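PDB 3GY9: GCN5-related N-acetyltransferase, which binds coenzyme A and probably transfers an acyl group from acetyl-coenzyme A to an acceptor that is not known. Local coordinates for residues A[96-101]-A[120-125]; A[126-131]-A[138-143]; A[104-107]-A[111-114]. One frame throughout, in Å; residues are numbered along the deposited sequence.

Contact 1: residues A[96-101]-A[120-125]; sequences ALLEKI and DPFYQG. With COA (coenzyme A), chain B.
Phe122 reaches from helix 120-125 to Leu98 on helix 93-105, and coenzyme A packs against its ring on the way. Its CB starts beside the cofactor's ribose, 3.6 Å from COA O4B. With CG anti to the backbone N (chi1 172°), the ring extends past the cofactor, and CD1 comes to 3.3 Å from COA O4B. Farther out the pantetheine carbon COA CCP lies over the centre of one face, 3.8 Å above the plane. CE2 and CZ finish the chain against CG and CD2 of Leu98, which approaches obliquely, Leu98 CG 3.9 Å from Phe122 CZ. This is the coenzyme A side of a GNAT fold: Gly94 and Thr95, at the start of helix 93-105, hydrogen-bond the cofactor, and Phe122 belongs to the same pocket. An alanine at Phe122 would remove the ring and would probably leave the pantetheine and Leu98 without their shared apolar surface, opening a gap between the helices. Leu98 CD1 goes to Tyr123 instead, meeting its ring at the edge, in plane, 3.9 Å from Tyr123 CE1. The Tyr123 ring in turn has Phe122 CD2 over the centre of one face, 3.6 Å above the plane.

Contact 2: residues A[126-131]-A[138-143]; sequences LGFQLV and HTLDKT
Gln129 and Thr139 form the hydrogen-bonded pair of an antiparallel beta hairpin, strands 129-130 and 138-141, at the end of the GNAT sheet. Gln129 N donates to Thr139 O at 2.8 Å, nearly straight at 174°; the return bond from Thr139 N to Gln129 O is 3.0 Å and more bent, 151°. Leu130 and His138 make the adjoining non-hydrogen-bonded pair, and His138 CA adds a CA-H...O contact to Gln129 O.

The side chains divide between the two faces. Gln129 and Thr139 point to one of them; in one of the two conformers modelled for the threonine, Thr139 CG2 lies 3.7 Å from Val131 CG1. On the other, Leu130 brings CD1 obliquely to the imidazole, 3.6 Å from His138 NE2. Phe128 and Leu140 cross at about a right angle: Leu140 CB touches Phe128 CD2 at 3.6 Å, while Leu140 CD2 stands 4.2 Å above the plane, over the ring centre. Phe128 CG lies anti to the carbonyl carbon (chi1 -70°), which sets the ring beside Leu140.

Around this shell, strand 111-114 binds the other edge of strand 138-141 through backbone bonds of His138 with Leu114 and Leu140 with Leu112. Met102 of helix 93-105 touches both Phe128 and Leu140. The histidine is held from outside the hairpin, its NE2 hydrogen-bonded to Asp120 OD1, which helps fix the rotation of the imidazole. Where helix 120-125 gives way to the hairpin, Gly127 has positive phi in a Schellman motif, and its O lies 3.5 Å from Leu140 CD1.

Contact 3: residues A[104-107]-A[111-114]; sequences EAFL and RLVL
Leu112 CG lies anti to its own carbonyl carbon (chi1 -60°), and with CD1 anti to CA the leucine sends its two methyls to different residues of segment 104-107. Phe106, following Ala105 on that segment, has chi1 -83°; this torsion and the turn about its CB-CG bond carry the ring nearer the strand than the direction of its CB would suggest and present one face to the leucine.

Leu112 CD1 makes a CH-pi contact with that face. It is 3.7 Å from the ring centroid and 18° off the normal, and it sits offset toward the rim, so its closest ring atom is Phe106 CE2 at 3.6 Å. The branch carbon follows the methyl onto the ring: Leu112 CG is 3.7 Å from Phe106 CZ. Seen as whole side chains, the two run obliquely to each other. The second methyl takes another course, Leu112 CD2 meeting Ala105 CB at 3.7 Å. Ala105 points its CB at the strand, and this short side chain brings the helix backbone close to the leucine. At the ring edge, near the plane, the backbone N of Arg111 stands 4.1 Å from Phe106 CE1.

The contact is buried and wholly apolar between its side chains. Arg111 directs its CB away from the helix, and its NE pairs with Asp141 OD1 in a salt bridge. Phe106 also packs on Leu140 of strand 138-141, while Leu112 also touches Ile79 of strand 76-84, the neighbour of 111-114 on its other side.

A helix resting on the strand that follows it in sequence, with a parallel strand before it, is the geometry of a beta-alpha-beta crossover, here strand 76-84, helix 93-105 and strand 111-114 of the GNAT fold.

In the fold
Along the chain, contact 3 falls between the two segments of contact 1, and contact 2 follows both. Contacts 1 and 3 both use helix 93-105, contact 3 farther toward its C-terminal end, with centres about 12 Å apart; contact 2 has its centre about 10 Å from each of theirs. Strands 111-114 and 138-141 are neighbours in the mixed sheet, with 129-130 at its edge, so contacts 2 and 3 lie on adjoining strands. Helix 120-125 connects contact 1 to the hairpin. The helix face that receives coenzyme A in contact 1 is thus tied, through shared helices and strands, to the C-terminal part of the sheet.

Contact 1: residues A[96-101]-A[120-125]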
loop_
_atom_site.group_PDB
_atom_site.type_symbol
_atom_site.label_atom_id
_atom_site.label_comp_id
_atom_site.label_asym_id
_atom_site.label_seq_id
_atom_site.Cartn_x
_atom_site.Cartn_y
_atom_site.Cartn_z
ATOM N N ALA A 96 4.008 8.873 -3.571
ATOM C CA ALA A 96 4.695 9.116 -2.306
ATOM C C ALA A 96 4.468 7.965 -1.334
ATOM O O ALA A 96 5.380 7.538 -0.638
ATOM C CB ALA A 96 4.215 10.405 -1.680
ATOM N N LEU A 97 3.244 7.453 -1.310
ATOM C CA LEU A 97 2.912 6.320 -0.464
ATOM C C LEU A 97 3.727 5.067 -0.840
ATOM O O LEU A 97 4.345 4.438 0.021
ATOM C CB LEU A 97 1.419 6.061 -0.581
ATOM C CG LEU A 97 0.799 4.902 0.165
ATOM C CD1 LEU A 97 0.958 5.032 1.680
ATOM C CD2 LEU A 97 -0.686 4.802 -0.209
ATOM N N LEU A 98 3.728 4.705 -2.124
ATOM C CA LEU A 98 4.478 3.533 -2.563
ATOM C C LEU A 98 5.966 3.692 -2.348
ATOM O O LEU A 98 6.636 2.745 -1.955
ATOM C CB LEU A 98 4.187 3.206 -4.013
ATOM C CG LEU A 98 3.119 2.128 -4.240
ATOM C CD1 LEU A 98 3.648 0.745 -3.793
ATOM C CD2 LEU A 98 1.835 2.445 -3.504
ATOM N N GLU A 99 6.502 4.876 -2.598
ATOM C CA GLU A 99 7.951 5.096 -2.406
ATOM C C GLU A 99 8.350 4.883 -0.944
ATOM O O GLU A 99 9.385 4.285 -0.670
ATOM C CB GLU A 99 8.401 6.468 -2.933
ATOM C CG GLU A 99 8.385 6.509 -4.452
ATOM C CD GLU A 99 8.844 7.820 -5.045
ATOM O OE1 GLU A 99 8.937 8.832 -4.311
ATOM O OE2 GLU A 99 9.093 7.827 -6.271
ATOM N N LYS A 100 7.500 5.317 -0.022
ATOM C CA LYS A 100 7.738 5.100 1.400
ATOM C C LYS A 100 7.648 3.612 1.759
ATOM O O LYS A 100 8.529 3.067 2.437
ATOM C CB LYS A 100 6.756 5.917 2.245
ATOM C CG LYS A 100 7.069 5.904 3.728
ATOM C CD LYS A 100 6.175 6.871 4.487
ATOM C CE LYS A 100 6.490 6.879 5.968
ATOM N NZ LYS A 100 7.628 7.807 6.300
ATOM N N ILE A 101 6.587 2.971 1.277
ATOM C CA ILE A 101 6.386 1.544 1.499
ATOM C C ILE A 101 7.566 0.730 0.982
ATOM O O ILE A 101 8.091 -0.149 1.673
ATOM C CB ILE A 101 5.090 1.072 0.804
ATOM C CG1 ILE A 101 3.861 1.619 1.548
ATOM C CG2 ILE A 101 5.035 -0.459 0.752
ATOM C CD1 ILE A 101 2.545 1.451 0.802
ATOM N N ASP A 120 -1.983 -1.191 -13.500
ATOM C CA ASP A 120 -0.721 -1.676 -14.056
ATOM C C ASP A 120 0.264 -0.546 -14.404
ATOM O O ASP A 120 1.434 -0.620 -14.029
ATOM C CB ASP A 120 -0.996 -2.617 -15.257
ATOM C CG ASP A 120 0.272 -3.022 -16.016
ATOM O OD1 ASP A 120 1.195 -3.611 -15.408
ATOM O OD2 ASP A 120 0.344 -2.737 -17.231
ATOM N N PRO A 121 -0.189 0.492 -15.124
ATOM C CA PRO A 121 0.708 1.602 -15.471
ATOM C C PRO A 121 1.391 2.248 -14.252
ATOM O O PRO A 121 2.599 2.510 -14.295
ATOM C CB PRO A 121 -0.237 2.602 -16.137
ATOM C CG PRO A 121 -1.306 1.733 -16.735
ATOM C CD PRO A 121 -1.532 0.683 -15.707
ATOM N N PHE A 122 0.611 2.483 -13.202
ATOM C CA PHE A 122 1.142 3.020 -11.947
ATOM C C PHE A 122 2.282 2.146 -11.428
ATOM O O PHE A 122 3.388 2.638 -11.168
ATOM C CB PHE A 122 0.028 3.127 -10.909
ATOM C CG PHE A 122 0.500 3.494 -9.518
ATOM C CD1 PHE A 122 1.159 4.693 -9.292
ATOM C CD2 PHE A 122 0.256 2.656 -8.444
ATOM C CE1 PHE A 122 1.588 5.035 -8.009
ATOM C CE2 PHE A 122 0.656 3.012 -7.170
ATOM C CZ PHE A 122 1.332 4.207 -6.965
ATOM N N TYR A 123 2.020 0.847 -11.287
ATOM C CA TYR A 123 3.026 -0.056 -10.709
ATOM C C TYR A 123 4.238 -0.263 -11.614
ATOM O O TYR A 123 5.366 -0.329 -11.127
ATOM C CB TYR A 123 2.379 -1.371 -10.240
ATOM C CG TYR A 123 1.498 -1.137 -9.029
ATOM C CD1 TYR A 123 2.066 -0.755 -7.824
ATOM C CD2 TYR A 123 0.105 -1.270 -9.084
ATOM C CE1 TYR A 123 1.307 -0.528 -6.703
ATOM C CE2 TYR A 123 -0.673 -1.032 -7.948
ATOM C CZ TYR A 123 -0.061 -0.649 -6.765
ATOM O OH TYR A 123 -0.773 -0.392 -5.603
ATOM N N GLN A 124 4.027 -0.332 -12.922
ATOM C CA GLN A 124 5.175 -0.424 -13.814
ATOM C C GLN A 124 6.032 0.828 -13.757
ATOM O O GLN A 124 7.252 0.728 -13.809
ATOM C CB GLN A 124 4.765 -0.766 -15.242
ATOM C CG GLN A 124 4.219 -2.196 -15.325
ATOM C CD GLN A 124 4.456 -2.852 -16.655
ATOM O OE1 GLN A 124 5.557 -2.787 -17.206
ATOM N NE2 GLN A 124 3.429 -3.520 -17.173
ATOM N N GLY A 125 5.403 1.995 -13.601
ATOM C CA GLY A 125 6.147 3.255 -13.476
ATOM C C GLY A 125 7.049 3.287 -12.254
ATOM O O GLY A 125 8.070 3.971 -12.232
HETATM N N1A COA B . -6.456 6.282 -11.574
HETATM C C2A COA B . -5.540 5.267 -11.781
HETATM N N3A COA B . -4.206 5.553 -11.996
HETATM C C4A COA B . -3.795 6.846 -11.997
HETATM C C5A COA B . -4.699 7.885 -11.793
HETATM C C6A COA B . -6.043 7.595 -11.579
HETATM N N6A COA B . -6.946 8.563 -11.488
HETATM N N7A COA B . -4.001 9.046 -11.855
HETATM C C8A COA B . -2.701 8.769 -12.089
HETATM N N9A COA B . -2.570 7.405 -12.188
HETATM C C1B COA B . -1.350 6.645 -12.477
HETATM C C2B COA B . -0.571 7.239 -13.641
HETATM O O2B COA B . 0.034 6.199 -14.384
HETATM C C3B COA B . 0.478 8.083 -12.965
HETATM O O3B COA B . 1.653 8.246 -13.719
HETATM P P3B COA B . 1.956 9.705 -14.321
HETATM O O7A COA B . 3.266 9.681 -15.073
HETATM O O8A COA B . 0.807 10.061 -15.230
HETATM O O9A COA B . 2.038 10.725 -13.209
HETATM C C4B COA B . 0.749 7.272 -11.717
HETATM O O4B COA B . -0.496 6.707 -11.351
HETATM C C5B COA B . 1.348 8.099 -10.576
HETATM O O5B COA B . 0.489 9.163 -10.259
HETATM P P1A COA B . 0.031 9.509 -8.742
HETATM O O1A COA B . 1.173 9.406 -7.781
HETATM O O2A COA B . -0.619 10.850 -8.841
HETATM O O3A COA B . -1.067 8.368 -8.535
HETATM P P2A COA B . -2.332 8.377 -7.555
HETATM O O4A COA B . -2.124 9.248 -6.329
HETATM O O5A COA B . -3.562 8.612 -8.353
HETATM O O6A COA B . -2.286 6.848 -7.072
HETATM C CBP COA B . -3.485 4.788 -7.542
HETATM C CCP COA B . -2.407 5.773 -8.002
HETATM C CDP COA B . -3.040 4.144 -6.232
HETATM C CEP COA B . -3.615 3.701 -8.628
HETATM C CAP COA B . -4.816 5.535 -7.328
HETATM O OAP COA B . -5.138 6.259 -8.496
HETATM C C9P COA B . -5.931 4.576 -7.017
HETATM O O9P COA B . -6.155 4.115 -5.712
HETATM N N8P COA B . -6.657 4.204 -8.066
HETATM C C7P COA B . -7.784 3.287 -7.944
HETATM C C6P COA B . -7.893 2.373 -9.166
HETATM C C5P COA B . -8.268 3.173 -10.393
HETATM O O5P COA B . -8.137 4.409 -10.402
HETATM N N4P COA B . -8.740 2.484 -11.430
HETATM C C3P COA B . -8.860 3.068 -12.749
HETATM C C2P COA B . -9.969 4.117 -12.823
HETATM S S1P COA B . -11.602 3.534 -12.303
#

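Contact 2: residues A[126-131]-A[138-143]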
loop_
_atom_site.group_PDB
_atom_site.type_symbol
_atom_site.label_atom_id
_atom_site.label_comp_id
_atom_site.label_asym_id
_atom_site.label_seq_id
_atom_site.Cartn_x
_atom_site.Cartn_y
_atom_site.Cartn_z
ATOM N N LEU A 126 6.675 2.535 -11.231
ATOM C CA LEU A 126 7.483 2.402 -10.029
ATOM C C LEU A 126 8.590 1.332 -10.127
ATOM O O LEU A 126 9.393 1.177 -9.198
ATOM C CB LEU A 126 6.584 2.073 -8.855
ATOM C CG LEU A 126 5.593 3.159 -8.420
ATOM C CD1 LEU A 126 4.546 2.556 -7.482
ATOM C CD2 LEU A 126 6.318 4.334 -7.751
ATOM N N GLY A 127 8.592 0.571 -11.216
ATOM C CA GLY A 127 9.624 -0.430 -11.459
ATOM C C GLY A 127 9.158 -1.870 -11.345
ATOM O O GLY A 127 9.936 -2.782 -11.625
ATOM N N PHE A 128 7.900 -2.088 -10.941
ATOM C CA PHE A 128 7.371 -3.459 -10.830
ATOM C C PHE A 128 7.210 -4.132 -12.185
ATOM O O PHE A 128 6.887 -3.498 -13.192
ATOM C CB PHE A 128 6.011 -3.510 -10.139
ATOM C CG PHE A 128 6.071 -3.190 -8.678
ATOM C CD1 PHE A 128 6.029 -1.874 -8.244
ATOM C CD2 PHE A 128 6.182 -4.197 -7.735
ATOM C CE1 PHE A 128 6.100 -1.568 -6.889
ATOM C CE2 PHE A 128 6.253 -3.894 -6.376
ATOM C CZ PHE A 128 6.222 -2.576 -5.963
ATOM N N GLN A 129 7.437 -5.439 -12.178
ATOM C CA GLN A 129 7.263 -6.273 -13.356
ATOM C C GLN A 129 5.900 -6.937 -13.313
ATOM O O GLN A 129 5.519 -7.525 -12.301
ATOM C CB GLN A 129 8.339 -7.357 -13.411
ATOM C CG GLN A 129 8.293 -8.238 -14.669
ATOM C CD GLN A 129 9.304 -9.374 -14.625
ATOM O OE1 GLN A 129 10.106 -9.467 -13.691
ATOM N NE2 GLN A 129 9.268 -10.247 -15.631
ATOM N N LEU A 130 5.168 -6.836 -14.412
ATOM C CA LEU A 130 3.910 -7.546 -14.574
ATOM C C LEU A 130 4.155 -9.051 -14.719
ATOM O O LEU A 130 4.978 -9.485 -15.536
ATOM C CB LEU A 130 3.179 -6.990 -15.793
ATOM C CG LEU A 130 1.809 -7.560 -16.118
ATOM C CD1 LEU A 130 0.796 -7.182 -15.074
ATOM C CD2 LEU A 130 1.360 -7.066 -17.493
ATOM N N VAL A 131 3.431 -9.837 -13.929
ATOM C CA VAL A 131 3.507 -11.295 -13.993
ATOM C C VAL A 131 2.127 -11.910 -14.106
ATOM O O VAL A 131 1.128 -11.287 -13.742
ATOM C CB VAL A 131 4.264 -11.896 -12.789
ATOM C CG1 VAL A 131 5.727 -11.478 -12.851
ATOM C CG2 VAL A 131 3.658 -11.467 -11.471
ATOM N N HIS A 138 2.082 -8.235 -9.824
ATOM C CA HIS A 138 3.303 -7.430 -9.961
ATOM C C HIS A 138 4.346 -7.832 -8.938
ATOM O O HIS A 138 4.005 -8.172 -7.809
ATOM C CB HIS A 138 3.002 -5.946 -9.812
ATOM C CG HIS A 138 2.213 -5.376 -10.946
ATOM N ND1 HIS A 138 0.836 -5.441 -10.995
ATOM C CD2 HIS A 138 2.605 -4.751 -12.085
ATOM C CE1 HIS A 138 0.414 -4.860 -12.104
ATOM N NE2 HIS A 138 1.465 -4.446 -12.790
ATOM N N THR A 139 5.611 -7.790 -9.344
ATOM C CA THR A 139 6.718 -8.200 -8.485
ATOM C C THR A 139 7.929 -7.282 -8.679
ATOM O O THR A 139 8.119 -6.701 -9.749
ATOM C CB THR A 139 7.110 -9.678 -8.766
ATOM O OG1 THR A 139 8.057 -10.134 -7.789
ATOM C CG2 THR A 139 7.699 -9.851 -10.169
ATOM N N LEU A 140 8.767 -7.181 -7.654
ATOM C CA LEU A 140 9.989 -6.381 -7.750
ATOM C C LEU A 140 11.039 -6.940 -6.807
ATOM O O LEU A 140 10.764 -7.074 -5.618
ATOM C CB LEU A 140 9.693 -4.922 -7.396
ATOM C CG LEU A 140 10.876 -3.947 -7.353
ATOM C CD1 LEU A 140 11.519 -3.841 -8.722
ATOM C CD2 LEU A 140 10.416 -2.581 -6.834
ATOM N N ASP A 141 12.227 -7.230 -7.328
ATOM C CA ASP A 141 13.345 -7.705 -6.505
ATOM C C ASP A 141 14.128 -6.537 -5.912
ATOM O O ASP A 141 14.280 -5.501 -6.549
ATOM C CB ASP A 141 14.312 -8.546 -7.343
ATOM C CG ASP A 141 13.737 -9.882 -7.757
ATOM O OD1 ASP A 141 12.826 -10.402 -7.076
ATOM O OD2 ASP A 141 14.236 -10.420 -8.769
ATOM N N LYS A 142 14.696 -6.741 -4.727
ATOM C CA LYS A 142 15.469 -5.687 -4.072
ATOM C C LYS A 142 16.653 -5.254 -4.925
ATOM O O LYS A 142 16.973 -4.077 -4.982
ATOM C CB LYS A 142 15.971 -6.147 -2.700
ATOM C CG LYS A 142 16.631 -5.032 -1.887
ATOM C CD LYS A 142 17.017 -5.465 -0.473
ATOM C CE LYS A 142 18.146 -6.468 -0.454
ATOM N NZ LYS A 142 18.795 -6.548 0.899
ATOM N N THR A 143 17.296 -6.206 -5.587
ATOM C CA THR A 143 18.450 -5.876 -6.420
ATOM C C THR A 143 18.051 -4.894 -7.522
ATOM O O THR A 143 18.795 -3.966 -7.821
ATOM C CB THR A 143 19.105 -7.132 -7.017
ATOM O OG1 THR A 143 18.112 -7.929 -7.656
ATOM C CG2 THR A 143 19.762 -7.961 -5.928
#

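Contact 3: residues A[104-107]-A[111-114]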
loop_
_atom_site.group_PDB
_atom_site.type_symbol
_atom_site.label_atom_id
_atom_site.label_comp_id
_atom_site.label_asym_id
_atom_site.label_seq_id
_atom_site.Cartn_x
_atom_site.Cartn_y
_atom_site.Cartn_z
ATOM N N GLU A 104 10.926 1.190 2.957
ATOM C CA GLU A 104 10.921 0.553 4.261
ATOM C C GLU A 104 10.848 -0.968 4.143
ATOM O O GLU A 104 11.564 -1.670 4.847
ATOM C CB GLU A 104 9.768 1.060 5.117
ATOM C CG GLU A 104 9.760 0.488 6.520
ATOM C CD GLU A 104 8.704 1.098 7.393
ATOM O OE1 GLU A 104 8.751 2.334 7.594
ATOM O OE2 GLU A 104 7.834 0.344 7.878
ATOM N N ALA A 105 9.980 -1.483 3.276
ATOM C CA ALA A 105 9.763 -2.906 3.205
ATOM C C ALA A 105 10.996 -3.648 2.745
ATOM O O ALA A 105 11.226 -4.788 3.148
ATOM C CB ALA A 105 8.583 -3.216 2.288
ATOM N N PHE A 106 11.785 -3.013 1.890
ATOM C CA PHE A 106 13.024 -3.641 1.413
ATOM C C PHE A 106 14.115 -3.743 2.489
ATOM O O PHE A 106 15.160 -4.332 2.249
ATOM C CB PHE A 106 13.556 -2.947 0.140
ATOM C CG PHE A 106 12.901 -3.430 -1.136
ATOM C CD1 PHE A 106 12.843 -4.792 -1.447
ATOM C CD2 PHE A 106 12.342 -2.534 -2.040
ATOM C CE1 PHE A 106 12.260 -5.235 -2.620
ATOM C CE2 PHE A 106 11.763 -2.988 -3.222
ATOM C CZ PHE A 106 11.705 -4.333 -3.499
ATOM N N LEU A 107 13.880 -3.189 3.679
ATOM C CA LEU A 107 14.775 -3.436 4.811
ATOM C C LEU A 107 14.557 -4.826 5.389
ATOM O O LEU A 107 15.445 -5.356 6.052
ATOM C CB LEU A 107 14.567 -2.406 5.924
ATOM C CG LEU A 107 14.916 -0.972 5.564
ATOM C CD1 LEU A 107 14.414 -0.030 6.656
ATOM C CD2 LEU A 107 16.414 -0.791 5.338
ATOM N N ARG A 111 12.076 -9.312 -1.888
ATOM C CA ARG A 111 11.155 -9.215 -3.003
ATOM C C ARG A 111 9.846 -8.658 -2.502
ATOM O O ARG A 111 9.439 -8.993 -1.394
ATOM C CB ARG A 111 10.905 -10.600 -3.585
ATOM C CG ARG A 111 9.943 -10.619 -4.758
ATOM C CD ARG A 111 9.874 -12.004 -5.409
ATOM N NE ARG A 111 11.079 -12.308 -6.173
ATOM C CZ ARG A 111 11.920 -13.315 -5.923
ATOM N NH1 ARG A 111 11.705 -14.176 -4.931
ATOM N NH2 ARG A 111 12.988 -13.480 -6.703
ATOM N N LEU A 112 9.198 -7.795 -3.283
ATOM C CA LEU A 112 7.843 -7.316 -2.967
ATOM C C LEU A 112 6.888 -7.675 -4.079
ATOM O O LEU A 112 7.232 -7.570 -5.256
ATOM C CB LEU A 112 7.807 -5.804 -2.772
ATOM C CG LEU A 112 8.689 -5.280 -1.639
ATOM C CD1 LEU A 112 8.629 -3.767 -1.611
ATOM C CD2 LEU A 112 8.283 -5.851 -0.275
ATOM N N VAL A 113 5.697 -8.120 -3.680
ATOM C CA VAL A 113 4.671 -8.526 -4.621
ATOM C C VAL A 113 3.356 -7.863 -4.279
ATOM O O VAL A 113 3.155 -7.411 -3.166
ATOM C CB VAL A 113 4.490 -10.053 -4.645
ATOM C CG1 VAL A 113 5.829 -10.729 -4.953
ATOM C CG2 VAL A 113 3.898 -10.591 -3.351
ATOM N N LEU A 114 2.452 -7.830 -5.247
ATOM C CA LEU A 114 1.120 -7.250 -5.025
ATOM C C LEU A 114 0.160 -7.771 -6.084
ATOM O O LEU A 114 0.575 -8.307 -7.116
ATOM C CB LEU A 114 1.160 -5.717 -5.018
ATOM C CG LEU A 114 1.642 -5.041 -6.310
ATOM C CD1 LEU A 114 0.487 -4.724 -7.258
ATOM C CD2 LEU A 114 2.432 -3.774 -5.994
#